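Local coordinates for putative enoyl-CoA hydratase (Streptomyces coelicolor A3, PDB 3G64), which probably acts on acyl-CoA thioesters as a member of the enoyl-CoA hydratase/isomerase family, although its own substrate and reaction are not established, at residues E44-L49 and R100-V105; R107-C112 and A132-F137; A125-V130 and G158-A163; F146-T151 and R177-G182; Y164-V169 and I193-E198. All coordinates share one frame; numbering follows the deposited sequence.

Contact 1: residues E44-L49 and R100-V105; sequences EAYADL and RMTGQV
T102 OG1 hydrogen-bonds back to the carbonyl oxygen of N99 in its own helix, while T102 CG2 is laid on the ring of Y46. Chi1 of 57° sets OG1 between the backbone N and the carbonyl carbon and leaves CG2 to face the ring. The contact pairs two helices of the crotonase fold, 43-58 and 92-111, whose axes come within 9.6 Å here and run at 42° to each other. T102 CG2 makes a CH-pi contact 3.7 Å from the centroid of the Y46 ring, 14° off the normal and displaced toward the CE1–CZ rim. V105 CG2 comes near the plane of the same ring at its edge and sits 3.8 Å from Y46 O. An alanine in place of Y46 would probably leave T102 CG2 without its ring face and open a gap beside V105 CG2. On the outer side the selenomethionine M101, bent at chi3, brings CE to 3.6 Å from Y46 CB and SE to 4.0 Å from A47 N. Beyond the ring, Y46 also packs on A127 of helix 127-134. One turn after Y46, L49 CB meets V105 CG1 at 3.9 Å.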
# COMPACT_ATOMS: atom_id res chain seq x y z
N GLU A 44 12.50 -28.49 -12.94
CA GLU A 44 13.82 -28.64 -12.32
C GLU A 44 14.46 -27.29 -11.98
O GLU A 44 15.24 -27.20 -11.04
CB GLU A 44 14.77 -29.44 -13.22
CG GLU A 44 14.40 -30.91 -13.34
CD GLU A 44 13.26 -31.16 -14.35
OE1 GLU A 44 12.88 -30.24 -15.12
OE2 GLU A 44 12.74 -32.30 -14.34
N ALA A 45 14.16 -26.25 -12.75
CA ALA A 45 14.69 -24.93 -12.44
C ALA A 45 14.01 -24.38 -11.18
O ALA A 45 14.66 -23.77 -10.34
CB ALA A 45 14.51 -23.99 -13.60
N TYR A 46 12.70 -24.56 -11.07
CA TYR A 46 12.02 -24.20 -9.83
C TYR A 46 12.64 -24.96 -8.65
O TYR A 46 12.83 -24.39 -7.57
CB TYR A 46 10.54 -24.52 -9.92
CG TYR A 46 9.71 -23.48 -10.65
CD1 TYR A 46 9.59 -22.18 -10.16
CD2 TYR A 46 9.02 -23.82 -11.80
CE1 TYR A 46 8.81 -21.23 -10.83
CE2 TYR A 46 8.24 -22.89 -12.46
CZ TYR A 46 8.14 -21.61 -11.97
OH TYR A 46 7.35 -20.72 -12.66
N ALA A 47 12.94 -26.24 -8.84
CA ALA A 47 13.47 -27.05 -7.73
C ALA A 47 14.84 -26.55 -7.31
O ALA A 47 15.17 -26.54 -6.12
CB ALA A 47 13.50 -28.57 -8.10
N ASP A 48 15.64 -26.13 -8.28
CA ASP A 48 16.95 -25.60 -7.95
C ASP A 48 16.86 -24.23 -7.31
O ASP A 48 17.64 -23.92 -6.40
CB ASP A 48 17.87 -25.57 -9.18
CG ASP A 48 18.52 -26.92 -9.46
OD1 ASP A 48 18.13 -27.92 -8.80
OD2 ASP A 48 19.41 -26.96 -10.34
N LEU A 49 15.92 -23.40 -7.76
CA LEU A 49 15.71 -22.12 -7.06
C LEU A 49 15.37 -22.37 -5.59
O LEU A 49 15.94 -21.75 -4.69
CB LEU A 49 14.58 -21.31 -7.71
CG LEU A 49 15.06 -20.69 -9.05
CD1 LEU A 49 13.90 -20.15 -9.87
CD2 LEU A 49 16.10 -19.59 -8.81
N ARG A 100 2.41 -25.11 -4.90
CA ARG A 100 3.00 -24.78 -3.61
C ARG A 100 4.48 -24.50 -3.78
O ARG A 100 5.03 -23.63 -3.12
CB ARG A 100 2.80 -25.91 -2.60
CG ARG A 100 3.45 -25.62 -1.25
CD ARG A 100 3.03 -26.66 -0.20
NE ARG A 100 1.71 -26.38 0.39
CZ ARG A 100 0.72 -27.27 0.45
NH1 ARG A 100 0.92 -28.48 -0.06
NH2 ARG A 100 -0.46 -26.96 1.04
N MSE A 101 5.14 -25.27 -4.64
CA MSE A 101 6.57 -25.09 -4.82
C MSE A 101 6.87 -23.70 -5.41
O MSE A 101 7.82 -23.04 -5.00
CB MSE A 101 7.14 -26.17 -5.75
CG MSE A 101 8.53 -25.77 -6.30
SE MSE A 101 9.42 -27.20 -7.32
CE MSE A 101 8.32 -27.16 -8.96
N THR A 102 6.06 -23.24 -6.36
CA THR A 102 6.37 -21.93 -6.95
C THR A 102 6.16 -20.81 -5.94
O THR A 102 7.00 -19.90 -5.80
CB THR A 102 5.51 -21.65 -8.18
OG1 THR A 102 4.12 -21.73 -7.81
CG2 THR A 102 5.81 -22.64 -9.28
N GLY A 103 5.05 -20.88 -5.20
CA GLY A 103 4.80 -19.94 -4.12
C GLY A 103 5.91 -19.94 -3.08
O GLY A 103 6.29 -18.88 -2.56
N GLN A 104 6.46 -21.10 -2.76
CA GLN A 104 7.52 -21.09 -1.75
C GLN A 104 8.85 -20.59 -2.32
O GLN A 104 9.74 -20.19 -1.56
CB GLN A 104 7.67 -22.46 -1.07
CG GLN A 104 6.36 -22.98 -0.41
CD GLN A 104 6.05 -22.30 0.91
OE1 GLN A 104 6.94 -22.04 1.72
NE2 GLN A 104 4.75 -22.06 1.16
N VAL A 105 9.01 -20.60 -3.65
CA VAL A 105 10.18 -19.93 -4.23
C VAL A 105 10.11 -18.43 -3.95
O VAL A 105 11.06 -17.83 -3.45
CB VAL A 105 10.34 -20.21 -5.74
CG1 VAL A 105 11.49 -19.31 -6.30
CG2 VAL A 105 10.67 -21.67 -5.93

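Contact 2: residues R107-C112 and A132-F137; sequences RAVREC and ALAADF
From CB, R110 places CG beside its own backbone N and bends at chi2 (-56°), which carries CD to 3.1 Å from A134 O, beside the methyl of A134. A second bend at chi3 turns the chain on toward the guanidinium. There NH1 donates twice. One bond, 2.8 Å long, runs from NH1 to A134 O with an N-H...O angle of 160° and the acceptor close to the guanidinium plane. The other is a salt bridge of 2.9 Å from NH1 to D136 OD1, met from above the carboxylate plane, 58° out of it. A134 closes helix 127-134 of the crotonase fold, and D136 stands just before strand 137-140. A leucine in place of R110 would probably leave A134 O without this donor and the D136 charge short of one mate. Farther out, NH2 gives a bond of 2.9 Å to a water, which donates in turn to D136 OD1 at 2.8 Å. Beside the arginine, V109 CG1 lies 3.5 Å from A134 O and 4.0 Å from A134 CB. D136 OD2 turns to a salt bridge with K228 and a hydrogen bond from V116 N.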
# COMPACT_ATOMS: atom_id res chain seq x y z
N ARG A 107 8.31 -16.92 -1.66
CA ARG A 107 8.45 -16.69 -0.23
C ARG A 107 9.93 -16.76 0.18
O ARG A 107 10.41 -15.94 0.98
CB ARG A 107 7.62 -17.72 0.54
CG ARG A 107 7.45 -17.33 2.00
CD ARG A 107 6.50 -18.30 2.77
NE ARG A 107 7.23 -19.50 3.13
CZ ARG A 107 6.83 -20.40 4.04
NH1 ARG A 107 5.69 -20.24 4.71
NH2 ARG A 107 7.58 -21.46 4.29
N ALA A 108 10.65 -17.73 -0.38
CA ALA A 108 12.08 -17.87 -0.06
C ALA A 108 12.86 -16.61 -0.52
O ALA A 108 13.78 -16.16 0.17
CB ALA A 108 12.65 -19.12 -0.72
N VAL A 109 12.49 -16.03 -1.66
CA VAL A 109 13.13 -14.76 -2.04
C VAL A 109 12.82 -13.68 -1.01
O VAL A 109 13.71 -12.93 -0.61
CB VAL A 109 12.72 -14.28 -3.45
CG1 VAL A 109 13.28 -12.86 -3.72
CG2 VAL A 109 13.24 -15.24 -4.50
N ARG A 110 11.57 -13.60 -0.57
CA ARG A 110 11.20 -12.59 0.42
C ARG A 110 11.89 -12.80 1.79
O ARG A 110 12.03 -11.84 2.56
CB ARG A 110 9.65 -12.54 0.60
CG ARG A 110 8.89 -12.06 -0.72
CD ARG A 110 9.40 -10.67 -1.23
NE ARG A 110 9.62 -9.74 -0.11
CZ ARG A 110 10.63 -8.86 -0.05
NH1 ARG A 110 11.53 -8.78 -1.04
NH2 ARG A 110 10.77 -8.07 1.02
N GLU A 111 12.29 -14.03 2.09
CA GLU A 111 12.76 -14.34 3.45
C GLU A 111 14.26 -14.58 3.60
O GLU A 111 14.74 -14.70 4.71
CB GLU A 111 11.99 -15.55 4.04
CG GLU A 111 10.55 -15.23 4.43
CD GLU A 111 9.80 -16.42 5.05
OE1 GLU A 111 10.33 -17.55 5.07
OE2 GLU A 111 8.67 -16.21 5.51
N CYS A 112 14.99 -14.67 2.49
CA CYS A 112 16.41 -15.00 2.57
C CYS A 112 17.20 -13.83 3.16
O CYS A 112 16.93 -12.68 2.83
CB CYS A 112 16.97 -15.38 1.19
SG CYS A 112 16.79 -14.11 -0.11
N ALA A 132 10.74 -11.19 -10.45
CA ALA A 132 11.22 -9.81 -10.43
C ALA A 132 10.54 -9.03 -9.29
O ALA A 132 11.19 -8.32 -8.53
CB ALA A 132 10.97 -9.14 -11.78
N LEU A 133 9.23 -9.17 -9.18
CA LEU A 133 8.47 -8.44 -8.18
C LEU A 133 8.89 -8.83 -6.74
O LEU A 133 8.85 -8.01 -5.83
CB LEU A 133 6.97 -8.74 -8.40
CG LEU A 133 5.90 -8.04 -7.56
CD1 LEU A 133 5.96 -6.53 -7.82
CD2 LEU A 133 4.53 -8.62 -7.91
N ALA A 134 9.32 -10.07 -6.55
CA ALA A 134 9.69 -10.53 -5.21
C ALA A 134 11.07 -10.01 -4.76
O ALA A 134 11.35 -9.89 -3.57
CB ALA A 134 9.64 -12.06 -5.12
N ALA A 135 11.91 -9.72 -5.73
CA ALA A 135 13.26 -9.20 -5.46
C ALA A 135 13.18 -7.92 -4.64
O ALA A 135 12.17 -7.18 -4.69
CB ALA A 135 14.02 -8.93 -6.82
N ASP A 136 14.22 -7.66 -3.87
CA ASP A 136 14.27 -6.42 -3.13
C ASP A 136 14.50 -5.23 -4.06
O ASP A 136 13.95 -4.13 -3.82
CB ASP A 136 15.37 -6.52 -2.07
CG ASP A 136 15.12 -7.73 -1.15
OD1 ASP A 136 14.17 -7.66 -0.35
OD2 ASP A 136 15.83 -8.76 -1.29
N PHE A 137 15.28 -5.46 -5.12
CA PHE A 137 15.61 -4.41 -6.09
C PHE A 137 15.36 -4.91 -7.51
O PHE A 137 15.68 -6.06 -7.83
CB PHE A 137 17.08 -3.94 -5.98
CG PHE A 137 17.45 -3.34 -4.65
CD1 PHE A 137 17.44 -1.96 -4.46
CD2 PHE A 137 17.82 -4.15 -3.59
CE1 PHE A 137 17.79 -1.40 -3.23
CE2 PHE A 137 18.17 -3.61 -2.34
CZ PHE A 137 18.15 -2.23 -2.17
O HOH W 1 12.52 -5.80 0.90

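Contact 3: residues A125-V130 and G158-A163; sequences AGAGAV and GDMGAA
The flat groups that V130 and M160 bring together are peptides rather than rings. V130 CG1 sits 3.6 Å from M160 O and well out of the plane of the M160–G161 peptide, while V130 CG2 lies 4.1 Å from D159 O. No hydrogen bond joins the two segments; the side chains do the rest. V130, with CG1 anti to its backbone N (chi1 -171°), splits its two methyls between neighbours: CG1 is 3.9 Å from CG of the selenomethionine M160, and CG2 is 3.8 Å from A162 CB. M160 runs on past V130, bends at chi3, and sets SE against A127 CB at 3.6 Å, its CE following alongside. M160 thereby spans the first turn of helix 127-134, from A127 to V130. What presents M160 is a type I' turn from D159 to A162, closed by A162 N to D159 O at 3.0 Å. M160 and G161 both take positive phi; at the angles of G161 a CB would jam against the preceding carbonyl oxygen. G161 is also the N-cap of helix 162-170; G161 N is hydrogen-bonded to D246 OD2 of the second subunit, and D159 OD1 to Q250 NE2 of the same subunit. M160 continues onto T102 and V106 of helix 92-111. The glycine-rich start of helix 127-134, with G126 at its N-cap, is consistent with the part of the crotonase fold that in this family usually supplies one N-H of the oxyanion hole.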
# COMPACT_ATOMS: atom_id res chain seq x y z
N ALA A 125 7.78 -12.07 -17.93
CA ALA A 125 6.39 -12.41 -18.06
C ALA A 125 6.05 -13.56 -17.13
O ALA A 125 6.90 -14.44 -16.87
CB ALA A 125 6.08 -12.80 -19.53
N GLY A 126 4.82 -13.58 -16.64
CA GLY A 126 4.37 -14.72 -15.88
C GLY A 126 5.24 -14.90 -14.66
O GLY A 126 5.49 -13.94 -13.96
N ALA A 127 5.72 -16.12 -14.41
CA ALA A 127 6.61 -16.35 -13.26
C ALA A 127 7.82 -15.43 -13.28
O ALA A 127 8.32 -15.02 -12.23
CB ALA A 127 7.06 -17.82 -13.18
N GLY A 128 8.28 -15.06 -14.48
CA GLY A 128 9.41 -14.14 -14.60
C GLY A 128 9.13 -12.77 -13.99
O GLY A 128 9.97 -12.18 -13.30
N ALA A 129 7.92 -12.27 -14.22
CA ALA A 129 7.51 -11.01 -13.62
C ALA A 129 7.34 -11.14 -12.10
O ALA A 129 7.62 -10.20 -11.36
CB ALA A 129 6.18 -10.53 -14.28
N VAL A 130 6.90 -12.31 -11.61
CA VAL A 130 6.68 -12.42 -10.16
C VAL A 130 8.00 -12.57 -9.43
O VAL A 130 8.17 -12.03 -8.33
CB VAL A 130 5.70 -13.56 -9.75
CG1 VAL A 130 5.36 -13.46 -8.19
CG2 VAL A 130 4.43 -13.47 -10.58
N GLY A 158 -3.55 -14.44 -9.10
CA GLY A 158 -2.98 -14.74 -7.80
C GLY A 158 -2.04 -15.91 -7.92
O GLY A 158 -2.32 -17.00 -7.41
N ASP A 159 -0.97 -15.76 -8.68
CA ASP A 159 -0.10 -16.91 -8.92
C ASP A 159 1.17 -16.65 -8.14
O ASP A 159 1.76 -15.57 -8.26
CB ASP A 159 0.24 -17.05 -10.42
CG ASP A 159 1.05 -18.32 -10.74
OD1 ASP A 159 0.45 -19.40 -10.82
OD2 ASP A 159 2.28 -18.24 -10.92
N MSE A 160 1.58 -17.64 -7.35
CA MSE A 160 2.82 -17.61 -6.57
C MSE A 160 3.08 -16.28 -5.83
O MSE A 160 4.21 -15.81 -5.72
CB MSE A 160 4.00 -18.04 -7.48
CG MSE A 160 4.28 -17.14 -8.67
SE MSE A 160 5.42 -18.03 -10.03
CE MSE A 160 7.15 -17.93 -9.13
N GLY A 161 2.01 -15.71 -5.27
CA GLY A 161 2.16 -14.51 -4.45
C GLY A 161 1.94 -13.18 -5.14
O GLY A 161 2.01 -12.14 -4.50
N ALA A 162 1.68 -13.18 -6.44
CA ALA A 162 1.57 -11.93 -7.19
C ALA A 162 0.44 -11.04 -6.68
O ALA A 162 0.56 -9.84 -6.66
CB ALA A 162 1.37 -12.22 -8.68
N ALA A 163 -0.68 -11.62 -6.27
CA ALA A 163 -1.80 -10.81 -5.84
C ALA A 163 -1.59 -10.29 -4.41
O ALA A 163 -2.28 -9.35 -3.97
CB ALA A 163 -3.12 -11.58 -5.93

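Contact 4: residues F146-T151 and R177-G182; sequences FAFLFT and RLLMLG
F148 CB rests on L179 CD2 at 3.5 Å, the closest apolar touch between the loop after strand 145-147 and helix 172-181. The ring of F148 meets L179 CD2 and L178 CD2 obliquely, the latter 4.1 Å from CE2. At the far end of the segment T151 CG2 faces L179 O, and T151 OG1 stands 3.0 Å from M180 O, a possible hydrogen bond whose proton has another acceptor within reach. Chi1 of 62° sets OG1 between the backbone N and the carbonyl carbon, which puts it beside M180 O. Between these side chains two waters join the backbones. One accepts from F148 N and donates to L178 O. The other donates to F148 O and L179 O, 2.6 Å each, and accepts from T151 N. Next, G182, the first residue beyond the helix and of positive phi, lets its CA approach L149 CA to 4.1 Å; a CB on it would be tight against that atom. G182 CA also makes a CH...O contact with F148 O at 3.5 Å. F148 is the centre of an inverse gamma turn, which swings the chain from the strand toward the 3-10 turn at F150–T151. Outside, A129 and L133 of helix 127-134 and L166 of helix 162-170 surround the F148 ring, and the second subunit packs L231 on L179 and T227 on T151. In this buried part of the crotonase fold, water carries F148 N, F148 O and T151 N to the carbonyls of L178 and L179, and the one direct polar approach, T151 OG1 to M180 O, is not settled.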
# COMPACT_ATOMS: atom_id res chain seq x y z
N PHE A 146 7.28 -5.90 -18.42
CA PHE A 146 6.56 -6.78 -17.50
C PHE A 146 5.21 -7.18 -18.06
O PHE A 146 4.50 -6.36 -18.67
CB PHE A 146 6.24 -6.07 -16.17
CG PHE A 146 7.43 -5.68 -15.37
CD1 PHE A 146 7.91 -6.50 -14.35
CD2 PHE A 146 8.04 -4.42 -15.57
CE1 PHE A 146 9.00 -6.10 -13.54
CE2 PHE A 146 9.13 -4.02 -14.77
CZ PHE A 146 9.62 -4.86 -13.77
N ALA A 147 4.84 -8.43 -17.85
CA ALA A 147 3.48 -8.84 -18.17
C ALA A 147 3.01 -9.90 -17.17
O ALA A 147 3.60 -10.96 -17.05
CB ALA A 147 3.40 -9.37 -19.63
N PHE A 148 1.96 -9.58 -16.42
CA PHE A 148 1.43 -10.53 -15.43
C PHE A 148 0.31 -11.28 -16.09
O PHE A 148 -0.85 -10.99 -15.83
CB PHE A 148 0.97 -9.78 -14.18
CG PHE A 148 2.10 -9.13 -13.43
CD1 PHE A 148 2.79 -9.83 -12.44
CD2 PHE A 148 2.51 -7.85 -13.74
CE1 PHE A 148 3.85 -9.24 -11.75
CE2 PHE A 148 3.59 -7.25 -13.05
CZ PHE A 148 4.25 -7.96 -12.05
N LEU A 149 0.66 -12.19 -16.99
CA LEU A 149 -0.28 -12.70 -17.97
C LEU A 149 -0.93 -14.07 -17.63
O LEU A 149 -1.38 -14.80 -18.51
CB LEU A 149 0.38 -12.69 -19.36
CG LEU A 149 1.79 -13.25 -19.41
CD1 LEU A 149 1.79 -14.70 -18.83
CD2 LEU A 149 2.33 -13.19 -20.84
N PHE A 150 -1.02 -14.41 -16.35
CA PHE A 150 -1.70 -15.66 -15.96
C PHE A 150 -3.11 -15.84 -16.51
O PHE A 150 -3.49 -16.95 -16.93
CB PHE A 150 -1.69 -15.75 -14.42
CG PHE A 150 -0.32 -15.59 -13.86
CD1 PHE A 150 0.62 -16.59 -14.02
CD2 PHE A 150 0.06 -14.39 -13.27
CE1 PHE A 150 1.92 -16.44 -13.55
CE2 PHE A 150 1.36 -14.23 -12.78
CZ PHE A 150 2.28 -15.27 -12.91
N THR A 151 -3.92 -14.78 -16.48
CA THR A 151 -5.29 -14.96 -16.95
C THR A 151 -5.31 -15.32 -18.45
O THR A 151 -6.28 -15.89 -18.95
CB THR A 151 -6.18 -13.75 -16.69
OG1 THR A 151 -5.66 -12.63 -17.39
CG2 THR A 151 -6.28 -13.43 -15.18
N ARG A 177 -5.56 -3.91 -12.53
CA ARG A 177 -5.49 -3.76 -13.98
C ARG A 177 -4.41 -4.70 -14.53
O ARG A 177 -4.63 -5.41 -15.50
CB ARG A 177 -5.15 -2.29 -14.31
CG ARG A 177 -4.92 -1.94 -15.77
CD ARG A 177 -4.81 -0.41 -15.91
NE ARG A 177 -3.75 0.21 -15.09
CZ ARG A 177 -2.48 0.28 -15.47
NH1 ARG A 177 -2.13 -0.22 -16.65
NH2 ARG A 177 -1.55 0.87 -14.71
N LEU A 178 -3.25 -4.70 -13.89
CA LEU A 178 -2.12 -5.47 -14.41
C LEU A 178 -2.43 -6.97 -14.38
O LEU A 178 -2.17 -7.70 -15.34
CB LEU A 178 -0.88 -5.19 -13.56
CG LEU A 178 0.08 -4.13 -14.12
CD1 LEU A 178 -0.67 -2.86 -14.40
CD2 LEU A 178 1.22 -3.90 -13.09
N LEU A 179 -2.96 -7.43 -13.26
CA LEU A 179 -3.20 -8.86 -13.06
C LEU A 179 -4.43 -9.34 -13.79
O LEU A 179 -4.47 -10.47 -14.26
CB LEU A 179 -3.35 -9.19 -11.57
CG LEU A 179 -2.06 -9.05 -10.76
CD1 LEU A 179 -2.35 -9.33 -9.28
CD2 LEU A 179 -1.03 -10.01 -11.29
N MSE A 180 -5.46 -8.53 -13.91
CA MSE A 180 -6.60 -9.11 -14.60
C MSE A 180 -6.50 -9.11 -16.13
O MSE A 180 -6.95 -10.05 -16.77
CB MSE A 180 -7.88 -8.46 -14.18
CG MSE A 180 -8.85 -9.58 -13.97
SE MSE A 180 -10.59 -8.96 -13.66
CE MSE A 180 -10.21 -8.13 -11.96
N LEU A 181 -5.94 -8.06 -16.70
CA LEU A 181 -5.89 -7.98 -18.17
C LEU A 181 -4.60 -8.57 -18.74
O LEU A 181 -4.56 -8.96 -19.90
CB LEU A 181 -6.01 -6.52 -18.62
CG LEU A 181 -7.34 -5.82 -18.27
CD1 LEU A 181 -7.34 -4.30 -18.62
CD2 LEU A 181 -8.47 -6.53 -18.97
N GLY A 182 -3.53 -8.57 -17.94
CA GLY A 182 -2.27 -9.14 -18.39
C GLY A 182 -1.60 -8.36 -19.53
O GLY A 182 -0.85 -8.94 -20.31
O HOH W 2 0.39 -7.29 -16.76
O HOH W 3 -2.92 -12.37 -15.00

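Contact 5: residues Y164-V169 and I193-E198; sequences YLLPRV and IGLISE
V169 points CG1 at the methyl end of L195, 4.1 Å from its CD2, with the two side chains crossing at about a right angle. The partner segment begins with a Schellman motif: G194 ends helix 187-193 with positive phi and two bonds back into the last turn, and the chain then turns off toward strand 198-199 of the crotonase core. L166, one turn before V169 on helix 162-170, holds CG anti to its backbone N (chi1 -168°) and brings CD1 to L195 CD2, also at 4.1 Å and again at about a right angle. The single methyl L195 CD2 therefore fits against two side chains of the helix, and L133 of helix 127-134 packs on all three. V169 CG1 also lies 3.5 Å from G194 O. G194 has no side chain; a CB there would come to 3.4 Å from V169 O and would also jam against the preceding carbonyl oxygen. A water within hydrogen-bonding distance of V169 O and G194 O may join the two backbones, though it has more acceptors than protons. The helix is kinked at P167, whose N cannot bond to the turn before. R168 sets NE 3.5 Å above one face of the Y164 ring, toward its rim; Y164 OH is hydrogen-bonded to D236 OD1, R168 NH2 to E234 O of the second subunit. V169 packs on L172 of the third subunit, and its side chain is about 8 Å from a zinc ion. R168 NH1 donates to Y164 O at 2.9 Å, with Y164 CE1 3.3 Å above the guanidinium plane, over its centre.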
# COMPACT_ATOMS: atom_id res chain seq x y z
N TYR A 164 -0.64 -10.88 -3.69
CA TYR A 164 -0.22 -10.32 -2.40
C TYR A 164 0.81 -9.20 -2.64
O TYR A 164 0.67 -8.07 -2.13
CB TYR A 164 0.40 -11.43 -1.53
CG TYR A 164 1.06 -10.94 -0.26
CD1 TYR A 164 0.33 -10.80 0.93
CD2 TYR A 164 2.43 -10.64 -0.25
CE1 TYR A 164 0.95 -10.35 2.11
CE2 TYR A 164 3.07 -10.18 0.92
CZ TYR A 164 2.33 -10.04 2.09
OH TYR A 164 2.99 -9.60 3.24
N LEU A 165 1.84 -9.50 -3.42
CA LEU A 165 2.91 -8.51 -3.58
C LEU A 165 2.49 -7.31 -4.43
O LEU A 165 2.80 -6.17 -4.09
CB LEU A 165 4.13 -9.15 -4.21
CG LEU A 165 4.87 -10.14 -3.32
CD1 LEU A 165 5.90 -10.92 -4.17
CD2 LEU A 165 5.56 -9.43 -2.13
N LEU A 166 1.79 -7.54 -5.53
CA LEU A 166 1.64 -6.44 -6.49
C LEU A 166 0.92 -5.23 -5.88
O LEU A 166 1.40 -4.11 -6.02
CB LEU A 166 1.02 -6.89 -7.82
CG LEU A 166 1.11 -5.87 -8.98
CD1 LEU A 166 2.56 -5.43 -9.36
CD2 LEU A 166 0.38 -6.45 -10.20
N PRO A 167 -0.22 -5.44 -5.21
CA PRO A 167 -0.85 -4.24 -4.65
C PRO A 167 0.01 -3.56 -3.60
O PRO A 167 -0.19 -2.36 -3.37
CB PRO A 167 -2.11 -4.75 -3.94
CG PRO A 167 -2.18 -6.19 -4.19
CD PRO A 167 -1.05 -6.65 -5.07
N ARG A 168 0.91 -4.31 -2.95
CA ARG A 168 1.76 -3.69 -1.93
C ARG A 168 2.92 -2.90 -2.55
O ARG A 168 3.55 -2.08 -1.87
CB ARG A 168 2.29 -4.75 -0.95
CG ARG A 168 1.17 -5.21 0.01
CD ARG A 168 1.50 -6.52 0.66
NE ARG A 168 0.49 -6.86 1.69
CZ ARG A 168 -0.66 -7.50 1.45
NH1 ARG A 168 -1.00 -7.85 0.21
NH2 ARG A 168 -1.48 -7.79 2.48
N VAL A 169 3.16 -3.12 -3.84
CA VAL A 169 4.21 -2.37 -4.54
C VAL A 169 3.61 -1.19 -5.30
O VAL A 169 4.12 -0.08 -5.22
CB VAL A 169 5.03 -3.30 -5.49
CG1 VAL A 169 6.03 -2.49 -6.33
CG2 VAL A 169 5.77 -4.36 -4.67
N ILE A 193 4.78 3.76 -11.84
CA ILE A 193 3.94 3.12 -10.84
C ILE A 193 4.70 2.46 -9.70
O ILE A 193 4.08 1.90 -8.78
CB ILE A 193 2.88 2.15 -11.44
CG1 ILE A 193 3.52 0.85 -11.94
CG2 ILE A 193 2.05 2.84 -12.55
CD1 ILE A 193 2.54 -0.06 -12.72
N GLY A 194 6.03 2.50 -9.73
CA GLY A 194 6.79 1.98 -8.59
C GLY A 194 7.47 0.61 -8.73
O GLY A 194 7.98 0.06 -7.74
N LEU A 195 7.52 0.09 -9.95
CA LEU A 195 8.12 -1.24 -10.18
C LEU A 195 9.62 -1.23 -10.43
O LEU A 195 10.23 -2.30 -10.43
CB LEU A 195 7.48 -1.92 -11.38
CG LEU A 195 6.10 -2.53 -11.21
CD1 LEU A 195 5.57 -2.99 -12.59
CD2 LEU A 195 6.22 -3.68 -10.23
N ILE A 196 10.22 -0.05 -10.64
CA ILE A 196 11.66 0.03 -10.94
C ILE A 196 12.45 0.69 -9.82
O ILE A 196 12.10 1.79 -9.39
CB ILE A 196 11.92 0.87 -12.21
CG1 ILE A 196 11.11 0.31 -13.38
CG2 ILE A 196 13.43 0.96 -12.54
CD1 ILE A 196 11.42 -1.11 -13.65
N SER A 197 13.53 0.04 -9.38
CA SER A 197 14.39 0.61 -8.34
C SER A 197 15.49 1.49 -8.94
O SER A 197 15.89 2.49 -8.35
CB SER A 197 15.03 -0.50 -7.51
OG SER A 197 14.07 -1.50 -7.19
N GLU A 198 15.98 1.10 -10.11
CA GLU A 198 16.97 1.88 -10.86
C GLU A 198 16.78 1.66 -12.35
O GLU A 198 16.77 0.53 -12.81
CB GLU A 198 18.39 1.48 -10.49
CG GLU A 198 19.42 2.25 -11.32
CD GLU A 198 20.84 1.89 -10.98
OE1 GLU A 198 21.07 1.16 -9.99
OE2 GLU A 198 21.74 2.35 -11.72
O HOH W 4 7.26 0.53 -4.86

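In the fold
From the N terminus, contact 1 first closes a loop of 50 residues, joining helix 43-58 to helix 92-111; it ends before any other begins. Helix 92-111 carries on into contact 2, which brings it to the end of helix 127-134 over 19 intervening residues. Contact 3 starts inside that loop and ends beyond it, so contacts 2 and 3 cross and share helix 127-134. Contact 4, tying the loop after strand 145-147 to helix 172-181, crosses contact 3; contact 5, tying helix 162-170 to the loop after helix 187-193, crosses contact 4. None nests within another. L133 touches contacts 4 and 5, while Y46 and T102 touch M160 of contact 3.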